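Local atomic coordinates of Cyclase/dehydrase (Mycobacterium smegmatis str. MC2 155, PDB entry 5Z8O), a protein that is of unknown function but probably binds a lipid or other hydrophobic ligand between its curved sheet and long C-terminal helix. Residues 5-10 against 104-109; 69-74 against 90-95. One frame throughout, in Å; residues are numbered along the deposited sequence.

Interaction 1 of 2, residues 5-10 against 104-109; sequences SKTVEV and LLQVDL
Ser5 and Asp108 face each other as a non-hydrogen-bonded antiparallel pair; no backbone bond joins them, and their side chains supply a polar link instead. Ser5 OG donates to Asp108 OD2 at 2.6 Å, approaching from above the carboxylate plane, 51° out of it. Gln106 NE2 reaches the same oxygen at 2.7 Å from the opposite face, on the syn side, so OD2 is held between a hydroxyl and an amide. Gln106 bends at chi2 (62°), which brings CD over toward strand 5-10; from there NE2 points along its own strand to Asp108. Further along this face, Thr7 CG2 rests over the branch point of Leu104, 3.6 Å from CG, the two side chains crossing obliquely; a methyl suits a leucine neighbour here.

On the other face Val8 and Leu105 make the apolar contact, running alongside each other with Val8 CG1 3.9 Å from Leu105 CB, and Leu105 goes on to meet Leu137 of helix 119-144. Lys6 is the exception on this face, carrying its amine away from the partner strand to a salt bridge with Glu131 of that helix. Four backbone bonds join Lys6 with Val107 and Val8 with Leu105, among them Lys6 N to Val107 O at 2.8 Å. An N-terminal edge strand paired antiparallel with strand 103-113, its Lys6 and Val8 face turned to the long C-terminal helix, fits the helix-grip fold of the START superfamily.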
ATOM      1  N   SER B   5     -21.080 -10.805  11.691  1.00 28.97           N
ATOM      2  CA  SER B   5     -22.029 -10.307  10.710  1.00 31.42           C
ATOM      3  C   SER B   5     -22.903  -9.231  11.328  1.00 33.58           C
ATOM      4  O   SER B   5     -23.194  -9.251  12.529  1.00 35.43           O
ATOM      5  CB  SER B   5     -22.915 -11.434  10.161  1.00 37.55           C
ATOM      6  OG  SER B   5     -22.148 -12.367   9.421  1.00 43.17           O
ATOM      7  N   LYS B   6     -23.334  -8.298  10.485  1.00 35.52           N
ATOM      8  CA  LYS B   6     -24.234  -7.233  10.896  1.00 34.43           C
ATOM      9  C   LYS B   6     -25.221  -6.943   9.778  1.00 32.29           C
ATOM     10  O   LYS B   6     -24.825  -6.780   8.621  1.00 33.02           O
ATOM     11  CB  LYS B   6     -23.458  -5.967  11.255  1.00 32.27           C
ATOM     12  CG  LYS B   6     -24.335  -4.748  11.346  1.00 36.64           C
ATOM     13  CD  LYS B   6     -23.964  -3.889  12.523  1.00 41.26           C
ATOM     14  CE  LYS B   6     -25.123  -2.986  12.879  1.00 44.77           C
ATOM     15  NZ  LYS B   6     -25.841  -3.473  14.088  1.00 42.44           N
ATOM     16  N   THR B   7     -26.501  -6.878  10.129  1.00 36.41           N
ATOM     17  CA  THR B   7     -27.550  -6.463   9.209  1.00 36.14           C
ATOM     18  C   THR B   7     -28.179  -5.185   9.744  1.00 39.14           C
ATOM     19  O   THR B   7     -28.500  -5.100  10.934  1.00 41.91           O
ATOM     20  CB  THR B   7     -28.610  -7.556   9.050  1.00 34.59           C
ATOM     21  OG1 THR B   7     -27.976  -8.781   8.663  1.00 35.20           O
ATOM     22  CG2 THR B   7     -29.601  -7.173   7.975  1.00 32.51           C
ATOM     23  N   VAL B   8     -28.350  -4.194   8.875  1.00 37.17           N
ATOM     24  CA  VAL B   8     -28.941  -2.919   9.263  1.00 38.17           C
ATOM     25  C   VAL B   8     -29.888  -2.455   8.163  1.00 36.92           C
ATOM     26  O   VAL B   8     -29.593  -2.595   6.971  1.00 37.91           O
ATOM     27  CB  VAL B   8     -27.856  -1.857   9.554  1.00 42.29           C
ATOM     28  CG1 VAL B   8     -26.938  -1.668   8.352  1.00 39.41           C
ATOM     29  CG2 VAL B   8     -28.492  -0.537   9.965  1.00 47.94           C
ATOM     30  N   GLU B   9     -31.040  -1.928   8.568  1.00 32.20           N
ATOM     31  CA  GLU B   9     -31.969  -1.289   7.647  1.00 36.38           C
ATOM     32  C   GLU B   9     -31.586   0.180   7.520  1.00 40.88           C
ATOM     33  O   GLU B   9     -31.435   0.876   8.529  1.00 45.99           O
ATOM     34  CB  GLU B   9     -33.408  -1.422   8.149  1.00 42.45           C
ATOM     35  CG  GLU B   9     -33.974  -2.826   8.051  1.00 48.11           C
ATOM     36  CD  GLU B   9     -35.441  -2.901   8.443  1.00 54.21           C
ATOM     37  OE1 GLU B   9     -35.733  -3.243   9.611  1.00 57.63           O
ATOM     38  OE2 GLU B   9     -36.300  -2.602   7.594  1.00 54.06           O
ATOM     39  N   VAL B  10     -31.437   0.649   6.285  1.00 39.04           N
ATOM     40  CA  VAL B  10     -30.985   2.007   6.013  1.00 42.53           C
ATOM     41  C   VAL B  10     -32.057   2.737   5.218  1.00 50.15           C
ATOM     42  O   VAL B  10     -32.660   2.170   4.300  1.00 47.65           O
ATOM     43  CB  VAL B  10     -29.640   2.016   5.252  1.00 44.12           C
ATOM     44  CG1 VAL B  10     -29.133   3.434   5.089  1.00 43.96           C
ATOM     45  CG2 VAL B  10     -28.608   1.161   5.975  1.00 45.73           C
ATOM     46  N   LEU B 104     -31.728  -3.062   2.817  1.00 25.65           N
ATOM     47  CA  LEU B 104     -31.060  -3.897   3.808  1.00 24.77           C
ATOM     48  C   LEU B 104     -29.585  -4.012   3.438  1.00 28.64           C
ATOM     49  O   LEU B 104     -29.252  -4.417   2.317  1.00 27.39           O
ATOM     50  CB  LEU B 104     -31.721  -5.274   3.880  1.00 27.24           C
ATOM     51  CG  LEU B 104     -31.217  -6.281   4.917  1.00 29.69           C
ATOM     52  CD1 LEU B 104     -32.359  -7.152   5.401  1.00 30.14           C
ATOM     53  CD2 LEU B 104     -30.102  -7.151   4.351  1.00 29.62           C
ATOM     54  N   LEU B 105     -28.709  -3.631   4.366  1.00 26.63           N
ATOM     55  CA  LEU B 105     -27.271  -3.812   4.212  1.00 27.64           C
ATOM     56  C   LEU B 105     -26.807  -4.994   5.055  1.00 31.15           C
ATOM     57  O   LEU B 105     -27.006  -5.010   6.275  1.00 29.36           O
ATOM     58  CB  LEU B 105     -26.509  -2.550   4.613  1.00 33.90           C
ATOM     59  CG  LEU B 105     -24.988  -2.729   4.560  1.00 37.68           C
ATOM     60  CD1 LEU B 105     -24.486  -2.860   3.124  1.00 34.85           C
ATOM     61  CD2 LEU B 105     -24.283  -1.601   5.283  1.00 39.70           C
ATOM     62  N   GLN B 106     -26.196  -5.981   4.404  1.00 32.68           N
ATOM     63  CA  GLN B 106     -25.646  -7.154   5.069  1.00 28.13           C
ATOM     64  C   GLN B 106     -24.128  -7.105   4.968  1.00 20.55           C
ATOM     65  O   GLN B 106     -23.581  -7.075   3.862  1.00 19.69           O
ATOM     66  CB  GLN B 106     -26.182  -8.440   4.436  1.00 30.78           C
ATOM     67  CG  GLN B 106     -25.508  -9.703   4.938  1.00 35.17           C
ATOM     68  CD  GLN B 106     -25.713  -9.907   6.418  1.00 38.70           C
ATOM     69  OE1 GLN B 106     -26.776  -9.594   6.952  1.00 40.68           O
ATOM     70  NE2 GLN B 106     -24.693 -10.423   7.095  1.00 43.88           N
ATOM     71  N   VAL B 107     -23.449  -7.083   6.113  1.00 19.27           N
ATOM     72  CA  VAL B 107     -21.990  -7.014   6.158  1.00 20.81           C
ATOM     73  C   VAL B 107     -21.473  -8.222   6.927  1.00 24.74           C
ATOM     74  O   VAL B 107     -21.877  -8.454   8.074  1.00 27.28           O
ATOM     75  CB  VAL B 107     -21.490  -5.707   6.795  1.00 20.43           C
ATOM     76  CG1 VAL B 107     -19.990  -5.555   6.571  1.00 23.19           C
ATOM     77  CG2 VAL B 107     -22.235  -4.517   6.220  1.00 22.87           C
ATOM     78  N   ASP B 108     -20.588  -8.991   6.297  1.00 22.99           N
ATOM     79  CA  ASP B 108     -19.852 -10.061   6.955  1.00 26.77           C
ATOM     80  C   ASP B 108     -18.383  -9.672   7.044  1.00 24.74           C
ATOM     81  O   ASP B 108     -17.813  -9.160   6.078  1.00 21.39           O
ATOM     82  CB  ASP B 108     -19.984 -11.384   6.199  1.00 31.37           C
ATOM     83  CG  ASP B 108     -21.414 -11.860   6.104  1.00 40.93           C
ATOM     84  OD1 ASP B 108     -21.728 -12.581   5.137  1.00 48.14           O
ATOM     85  OD2 ASP B 108     -22.223 -11.517   6.990  1.00 41.04           O
ATOM     86  N   LEU B 109     -17.766  -9.921   8.197  1.00 26.01           N
ATOM     87  CA  LEU B 109     -16.364  -9.583   8.404  1.00 20.95           C
ATOM     88  C   LEU B 109     -15.647 -10.757   9.052  1.00 25.00           C
ATOM     89  O   LEU B 109     -16.049 -11.223  10.122  1.00 26.44           O
ATOM     90  CB  LEU B 109     -16.227  -8.324   9.262  1.00 23.65           C
ATOM     91  CG  LEU B 109     -14.798  -7.924   9.620  1.00 21.89           C
ATOM     92  CD1 LEU B 109     -14.057  -7.422   8.378  1.00 23.27           C
ATOM     93  CD2 LEU B 109     -14.801  -6.874  10.718  1.00 20.03           C
TER

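Interaction 2 of 2, residues 69-74 against 90-95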
ATOM      1  N   TYR B  69     -13.408  -7.427  -5.094  1.00 18.50           N
ATOM      2  CA  TYR B  69     -14.111  -8.322  -5.996  1.00 18.96           C
ATOM      3  C   TYR B  69     -15.582  -7.953  -6.015  1.00 18.45           C
ATOM      4  O   TYR B  69     -16.096  -7.312  -5.097  1.00 17.93           O
ATOM      5  CB  TYR B  69     -13.956  -9.790  -5.575  1.00 16.16           C
ATOM      6  CG  TYR B  69     -12.522 -10.234  -5.447  1.00 16.68           C
ATOM      7  CD1 TYR B  69     -11.845 -10.120  -4.238  1.00 22.49           C
ATOM      8  CD2 TYR B  69     -11.841 -10.760  -6.535  1.00 19.71           C
ATOM      9  CE1 TYR B  69     -10.530 -10.522  -4.115  1.00 19.50           C
ATOM     10  CE2 TYR B  69     -10.524 -11.164  -6.425  1.00 20.30           C
ATOM     11  CZ  TYR B  69      -9.874 -11.044  -5.212  1.00 21.65           C
ATOM     12  OH  TYR B  69      -8.564 -11.443  -5.096  1.00 22.55           O
ATOM     13  N   TYR B  70     -16.254  -8.352  -7.090  1.00 21.18           N
ATOM     14  CA  TYR B  70     -17.676  -8.083  -7.277  1.00 22.57           C
ATOM     15  C   TYR B  70     -18.313  -9.429  -7.593  1.00 23.15           C
ATOM     16  O   TYR B  70     -18.636  -9.724  -8.750  1.00 20.31           O
ATOM     17  CB  TYR B  70     -17.886  -7.040  -8.375  1.00 22.07           C
ATOM     18  CG  TYR B  70     -17.074  -5.790  -8.113  1.00 18.75           C
ATOM     19  CD1 TYR B  70     -17.546  -4.791  -7.271  1.00 20.89           C
ATOM     20  CD2 TYR B  70     -15.812  -5.629  -8.676  1.00 21.36           C
ATOM     21  CE1 TYR B  70     -16.796  -3.658  -7.019  1.00 21.70           C
ATOM     22  CE2 TYR B  70     -15.055  -4.499  -8.428  1.00 17.18           C
ATOM     23  CZ  TYR B  70     -15.552  -3.518  -7.600  1.00 18.05           C
ATOM     24  OH  TYR B  70     -14.804  -2.395  -7.348  1.00 14.69           O
ATOM     25  N   PRO B  71     -18.517 -10.268  -6.570  1.00 24.38           N
ATOM     26  CA  PRO B  71     -18.981 -11.642  -6.821  1.00 29.46           C
ATOM     27  C   PRO B  71     -20.384 -11.717  -7.389  1.00 30.03           C
ATOM     28  O   PRO B  71     -20.689 -12.658  -8.132  1.00 30.96           O
ATOM     29  CB  PRO B  71     -18.888 -12.305  -5.439  1.00 29.05           C
ATOM     30  CG  PRO B  71     -18.916 -11.173  -4.470  1.00 28.98           C
ATOM     31  CD  PRO B  71     -18.240 -10.027  -5.144  1.00 23.64           C
ATOM     32  N   ALA B  72     -21.250 -10.771  -7.045  1.00 30.63           N
ATOM     33  CA  ALA B  72     -22.619 -10.741  -7.533  1.00 32.30           C
ATOM     34  C   ALA B  72     -23.014  -9.288  -7.741  1.00 32.90           C
ATOM     35  O   ALA B  72     -22.340  -8.369  -7.270  1.00 29.42           O
ATOM     36  CB  ALA B  72     -23.577 -11.443  -6.564  1.00 32.72           C
ATOM     37  N   GLU B  73     -24.118  -9.085  -8.465  1.00 41.30           N
ATOM     38  CA  GLU B  73     -24.480  -7.739  -8.905  1.00 46.68           C
ATOM     39  C   GLU B  73     -24.720  -6.792  -7.736  1.00 43.32           C
ATOM     40  O   GLU B  73     -24.565  -5.575  -7.884  1.00 45.24           O
ATOM     41  CB  GLU B  73     -25.722  -7.795  -9.795  1.00 55.20           C
ATOM     42  CG  GLU B  73     -25.416  -7.774 -11.282  1.00 63.79           C
ATOM     43  CD  GLU B  73     -26.541  -7.156 -12.098  1.00 71.93           C
ATOM     44  OE1 GLU B  73     -26.989  -7.795 -13.077  1.00 72.66           O
ATOM     45  OE2 GLU B  73     -26.976  -6.032 -11.755  1.00 74.83           O
ATOM     46  N   ASN B  74     -25.088  -7.323  -6.572  1.00 37.32           N
ATOM     47  CA  ASN B  74     -25.386  -6.513  -5.399  1.00 33.34           C
ATOM     48  C   ASN B  74     -24.324  -6.639  -4.315  1.00 25.07           C
ATOM     49  O   ASN B  74     -24.569  -6.235  -3.173  1.00 24.07           O
ATOM     50  CB  ASN B  74     -26.747  -6.907  -4.829  1.00 35.32           C
ATOM     51  CG  ASN B  74     -26.801  -8.367  -4.420  1.00 41.68           C
ATOM     52  OD1 ASN B  74     -26.118  -9.211  -5.005  1.00 42.06           O
ATOM     53  ND2 ASN B  74     -27.609  -8.673  -3.411  1.00 43.84           N
ATOM     54  N   GLU B  90     -11.455 -10.362   5.423  1.00 19.08           N
ATOM     55  CA  GLU B  90     -12.377 -10.558   4.314  1.00 17.78           C
ATOM     56  C   GLU B  90     -13.725  -9.964   4.696  1.00 18.30           C
ATOM     57  O   GLU B  90     -14.320 -10.368   5.701  1.00 19.11           O
ATOM     58  CB  GLU B  90     -12.501 -12.042   3.979  1.00 21.80           C
ATOM     59  CG  GLU B  90     -11.192 -12.655   3.502  1.00 25.03           C
ATOM     60  CD  GLU B  90     -11.320 -14.133   3.194  1.00 25.69           C
ATOM     61  OE1 GLU B  90     -12.431 -14.676   3.368  1.00 22.85           O
ATOM     62  OE2 GLU B  90     -10.307 -14.751   2.804  1.00 27.77           O
ATOM     63  N   GLN B  91     -14.188  -8.986   3.916  1.00 18.60           N
ATOM     64  CA  GLN B  91     -15.411  -8.255   4.225  1.00 20.69           C
ATOM     65  C   GLN B  91     -16.330  -8.251   3.012  1.00 21.05           C
ATOM     66  O   GLN B  91     -15.902  -7.907   1.906  1.00 20.32           O
ATOM     67  CB  GLN B  91     -15.101  -6.822   4.662  1.00 22.15           C
ATOM     68  CG  GLN B  91     -16.330  -6.048   5.107  1.00 29.92           C
ATOM     69  CD  GLN B  91     -15.984  -4.804   5.892  1.00 32.35           C
ATOM     70  OE1 GLN B  91     -16.355  -4.672   7.057  1.00 31.03           O
ATOM     71  NE2 GLN B  91     -15.275  -3.879   5.255  1.00 38.10           N
ATOM     72  N   ARG B  92     -17.588  -8.641   3.216  1.00 21.11           N
ATOM     73  CA  ARG B  92     -18.572  -8.722   2.144  1.00 20.07           C
ATOM     74  C   ARG B  92     -19.744  -7.798   2.448  1.00 20.51           C
ATOM     75  O   ARG B  92     -20.337  -7.883   3.528  1.00 23.81           O
ATOM     76  CB  ARG B  92     -19.057 -10.166   1.965  1.00 21.44           C
ATOM     77  CG  ARG B  92     -19.997 -10.383   0.799  1.00 25.42           C
ATOM     78  CD  ARG B  92     -20.501 -11.819   0.776  1.00 29.83           C
ATOM     79  NE  ARG B  92     -19.389 -12.764   0.838  1.00 34.33           N
ATOM     80  CZ  ARG B  92     -18.764 -13.267  -0.223  1.00 30.96           C
ATOM     81  NH1 ARG B  92     -19.139 -12.918  -1.447  1.00 30.94           N
ATOM     82  NH2 ARG B  92     -17.761 -14.118  -0.060  1.00 27.44           N
ATOM     83  N   PHE B  93     -20.064  -6.910   1.505  1.00 18.77           N
ATOM     84  CA  PHE B  93     -21.254  -6.066   1.569  1.00 22.01           C
ATOM     85  C   PHE B  93     -22.300  -6.584   0.592  1.00 22.27           C
ATOM     86  O   PHE B  93     -21.996  -6.788  -0.586  1.00 16.31           O
ATOM     87  CB  PHE B  93     -20.939  -4.607   1.230  1.00 25.11           C
ATOM     88  CG  PHE B  93     -19.938  -3.964   2.137  1.00 31.54           C
ATOM     89  CD1 PHE B  93     -18.589  -3.973   1.823  1.00 33.37           C
ATOM     90  CD2 PHE B  93     -20.348  -3.324   3.296  1.00 30.93           C
ATOM     91  CE1 PHE B  93     -17.666  -3.368   2.655  1.00 32.39           C
ATOM     92  CE2 PHE B  93     -19.432  -2.719   4.132  1.00 32.26           C
ATOM     93  CZ  PHE B  93     -18.089  -2.739   3.810  1.00 30.93           C
ATOM     94  N   SER B  94     -23.528  -6.779   1.075  1.00 19.25           N
ATOM     95  CA  SER B  94     -24.659  -7.178   0.240  1.00 26.49           C
ATOM     96  C   SER B  94     -25.789  -6.170   0.414  1.00 23.18           C
ATOM     97  O   SER B  94     -26.217  -5.903   1.543  1.00 25.74           O
ATOM     98  CB  SER B  94     -25.128  -8.590   0.593  1.00 25.68           C
ATOM     99  OG  SER B  94     -24.093  -9.531   0.364  1.00 26.16           O
ATOM    100  N   ILE B  95     -26.246  -5.592  -0.697  1.00 21.21           N
ATOM    101  CA  ILE B  95     -27.246  -4.525  -0.701  1.00 19.42           C
ATOM    102  C   ILE B  95     -28.537  -5.053  -1.321  1.00 21.26           C
ATOM    103  O   ILE B  95     -28.578  -5.359  -2.520  1.00 26.20           O
ATOM    104  CB  ILE B  95     -26.731  -3.289  -1.452  1.00 24.24           C
ATOM    105  CG1 ILE B  95     -25.559  -2.675  -0.686  1.00 27.59           C
ATOM    106  CG2 ILE B  95     -27.848  -2.272  -1.644  1.00 26.45           C
ATOM    107  CD1 ILE B  95     -24.678  -1.778  -1.522  1.00 33.07           C
TER
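Asn74 O receives two groups from the strand 90-95: the amide of Ile95, with N at 3.1 Å, and Ser94 CA, whose C-H points at the oxygen from 3.5 Å. The N-H of Ile95 makes an angle of 161° at the hydrogen. This is the point where the loop after strand 60-69 turns into strand 75-83 and joins the antiparallel sheet of the helix-grip fold, beside strand 86-97.

Asn74 CB lies 3.3 Å from Ile95 O. With chi1 at 60°, CG sits between the backbone N and carbonyl carbon of Asn74 and 4.0 Å from that same Ile95 O, an approach and not a hydrogen bond; the polar carboxamide thus lies by a carbonyl at a partly exposed loop end. Ile95, by contrast, is buried: its side chain meets Ala14, Ile17 and Thr18 of helix 14-22, where a branched apolar residue fits.

The second touch falls nearer the start of the loop. Arg92 leaves the strand extended and bends at chi3 (-52°), and the arginine and the proline ring of Pro71 pass each other heading opposite ways. The long arginine suits its place because its guanidinium can serve several neighbours: NH1 hydrogen-bonds Gln75 OE1, and the group makes a cation-pi contact with Phe77. Proline offers only ring carbons to it, approaching the guanidinium obliquely, with Pro71 CB 4.0 Å from Arg92 NH1 and CG closer, at 3.5 Å.

How the interactions relate
From the N terminus, strand 4-10 runs along one edge of the chain's sheet, and interaction 1 pairs it with strand 103-113, closing a loop that holds most of the fold: helices 14-22 and 27-30 and five strands. Interaction 2 is nested inside it. There the chain leaves strand 60-69, and the loop 69-74 meets strand 86-97, the second arm of the hairpin 75-83/86-97, so that only 15 residues separate the segments. Strands 86-97 and 103-113 are sheet neighbours, so the contacts meet directly: Gln106 O lies 2.8 Å from Ser94 N, a probable hydrogen bond, while Val107 packs on Phe93. Together they link the N-terminal edge strand to the loop leading into the central strand 75-83.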